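Local coordinates for EvpC (Edwardsiella tarda, PDB 3EAA), which is a type VI secretion system protein of the Hcp family, whose members build hexameric rings that probably stack into the secretion tube, at the interface of chains A and B. Sequence-based numbering; all coordinates share one arbitrary frame. Chains: chain A/B, EvpC.

The interface of chains A and B. Residues chain A 30-31, 100; chain B 63, 112-114, 122.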
ATOM      1  N   PHE A  30      21.171  -5.987  -6.557  1.00 13.25           N
ATOM      2  CA  PHE A  30      21.015  -6.892  -7.687  1.00 19.81           C
ATOM      3  C   PHE A  30      19.671  -7.618  -7.783  1.00 27.48           C
ATOM      4  O   PHE A  30      19.046  -7.615  -8.846  1.00 25.33           O
ATOM      5  CB  PHE A  30      22.171  -7.886  -7.772  1.00 24.80           C
ATOM      6  CG  PHE A  30      22.428  -8.641  -6.506  1.00 12.52           C
ATOM      7  CD1 PHE A  30      23.292  -8.136  -5.563  1.00 11.29           C
ATOM      8  CD2 PHE A  30      21.830  -9.860  -6.275  1.00 21.59           C
ATOM      9  CE1 PHE A  30      23.556  -8.818  -4.411  1.00 16.15           C
ATOM     10  CE2 PHE A  30      22.087 -10.560  -5.110  1.00 30.18           C
ATOM     11  CZ  PHE A  30      22.953 -10.036  -4.175  1.00 28.69           C
ATOM     12  N   ALA A  31      19.229  -8.248  -6.697  1.00 17.67           N
ATOM     13  CA  ALA A  31      17.970  -9.002  -6.734  1.00 13.88           C
ATOM     14  C   ALA A  31      17.914 -10.019  -7.873  1.00 16.06           C
ATOM     15  O   ALA A  31      18.017  -9.676  -9.047  1.00 18.50           O
ATOM     16  CB  ALA A  31      16.782  -8.072  -6.812  1.00 19.11           C
ATOM     17  N   TYR A 100      28.850 -14.386  -9.673  1.00 23.60           N
ATOM     18  CA  TYR A 100      27.790 -14.816 -10.567  1.00 23.62           C
ATOM     19  C   TYR A 100      28.271 -14.704 -11.993  1.00 15.72           C
ATOM     20  O   TYR A 100      29.092 -13.853 -12.298  1.00 17.27           O
ATOM     21  CB  TYR A 100      26.539 -13.970 -10.367  1.00 23.20           C
ATOM     22  CG  TYR A 100      25.484 -14.645  -9.538  1.00 20.88           C
ATOM     23  CD1 TYR A 100      25.315 -14.333  -8.190  1.00 25.97           C
ATOM     24  CD2 TYR A 100      24.643 -15.593 -10.104  1.00 22.84           C
ATOM     25  CE1 TYR A 100      24.333 -14.952  -7.427  1.00 17.05           C
ATOM     26  CE2 TYR A 100      23.657 -16.217  -9.354  1.00 34.83           C
ATOM     27  CZ  TYR A 100      23.508 -15.896  -8.015  1.00 28.81           C
ATOM     28  OH  TYR A 100      22.531 -16.524  -7.271  1.00 20.03           O
TER
HETATM   29  N   MSE B  63      23.435 -14.845   3.060  1.00 21.54           N
HETATM   30  CA  MSE B  63      24.216 -15.744   2.237  1.00 20.28           C
HETATM   31  C   MSE B  63      25.191 -16.476   3.119  1.00 21.72           C
HETATM   32  O   MSE B  63      25.834 -15.893   3.993  1.00 23.81           O
HETATM   33  CB  MSE B  63      25.001 -14.976   1.182  1.00 22.00           C
HETATM   34  CG  MSE B  63      24.334 -14.936  -0.176  1.00 40.51           C
HETATM   35 SE   MSE B  63      25.617 -14.623  -1.611  1.00 72.95          SE
HETATM   36  CE  MSE B  63      24.478 -15.153  -3.113  1.00 25.94           C
ATOM     37  N   CYS B 112      17.233 -14.084  -4.239  1.00 11.85           N
ATOM     38  CA  CYS B 112      18.433 -13.414  -3.782  1.00 18.24           C
ATOM     39  C   CYS B 112      18.314 -11.920  -3.984  1.00 16.62           C
ATOM     40  O   CYS B 112      17.596 -11.478  -4.871  1.00 24.69           O
ATOM     41  CB  CYS B 112      19.662 -13.945  -4.511  1.00 19.09           C
ATOM     42  SG  CYS B 112      21.164 -13.554  -3.599  1.00 30.08           S
ATOM     43  N   SER B 113      19.017 -11.147  -3.163  1.00 11.62           N
ATOM     44  CA  SER B 113      18.939  -9.695  -3.240  1.00 14.34           C
ATOM     45  C   SER B 113      19.987  -9.052  -2.345  1.00 17.69           C
ATOM     46  O   SER B 113      20.334  -9.602  -1.307  1.00 29.83           O
ATOM     47  CB  SER B 113      17.541  -9.213  -2.829  1.00 18.86           C
ATOM     48  OG  SER B 113      17.466  -8.970  -1.434  1.00 12.61           O
ATOM     49  N   GLY B 114      20.496  -7.894  -2.750  1.00 15.14           N
ATOM     50  CA  GLY B 114      21.548  -7.233  -2.003  1.00 23.03           C
ATOM     51  C   GLY B 114      21.319  -5.756  -1.763  1.00 41.83           C
ATOM     52  O   GLY B 114      21.253  -4.972  -2.710  1.00 33.03           O
ATOM     53  N   PRO B 122      24.236  -9.945   1.956  1.00 20.90           N
ATOM     54  CA  PRO B 122      23.030 -10.020   1.132  1.00 16.35           C
ATOM     55  C   PRO B 122      22.021 -10.890   1.838  1.00 17.26           C
ATOM     56  O   PRO B 122      22.362 -11.564   2.802  1.00 19.53           O
ATOM     57  CB  PRO B 122      23.506 -10.748  -0.121  1.00 19.46           C
ATOM     58  CG  PRO B 122      24.974 -10.557  -0.146  1.00 25.22           C
ATOM     59  CD  PRO B 122      25.409 -10.511   1.274  1.00 26.72           C
TER
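The ring of A:Phe30 lies with one face over the backbone of chain B where strand 105-113 runs out into B:Gly114. The B:Gly114 amide nitrogen sits 3.5 Å above the ring plane, shifted from the centre toward the rim. At the ring's edge, and in its plane, is the sulfur of B:Cys112, with SG 3.5 Å from A:Phe30 CE2. The outer ring atoms do most of the touching: CE1 reaches B:Gly114 CA at 3.5 Å, while CZ lies 3.6 Å from the carbonyl carbon C of B:Ser113. The ring thus meets B:Gly114 through its backbone N and CA. The thiol arrives at the rim because SG of B:Cys112 is turned anti to its own backbone nitrogen (chi1 -161°). With CG between the backbone N and the carbonyl carbon (chi1 53°), the ring of A:Phe30 extends toward the B:Cys112 to B:Gly114 backbone. B:Pro122 adds a looser contact beyond the tip, its CB 4.2 Å from A:Phe30 CZ.

Next in sequence, A:Ala31 packs against the same strand through its backbone: its CA is 3.7 Å from B:Ser113 CA and is turned to the carbonyl of B:Cys112, while its methyl CB points away from that carbonyl. Away from the ring of A:Phe30, the methyl CE of selenomethionine B:Met63, in a loop of chain B, points toward the A:Tyr100 ring, 4.3 Å from CE1, a peripheral contact given its length and the small surface hidden.

A:Phe30 buries 68 Å² of the 183 Å² hidden in this patch, so this one residue supplies a large share of it. The two faces use different residues of the same protein, as expected for neighbours in a ring; this patch probably contributes to subunit association in the EvpC hexamer.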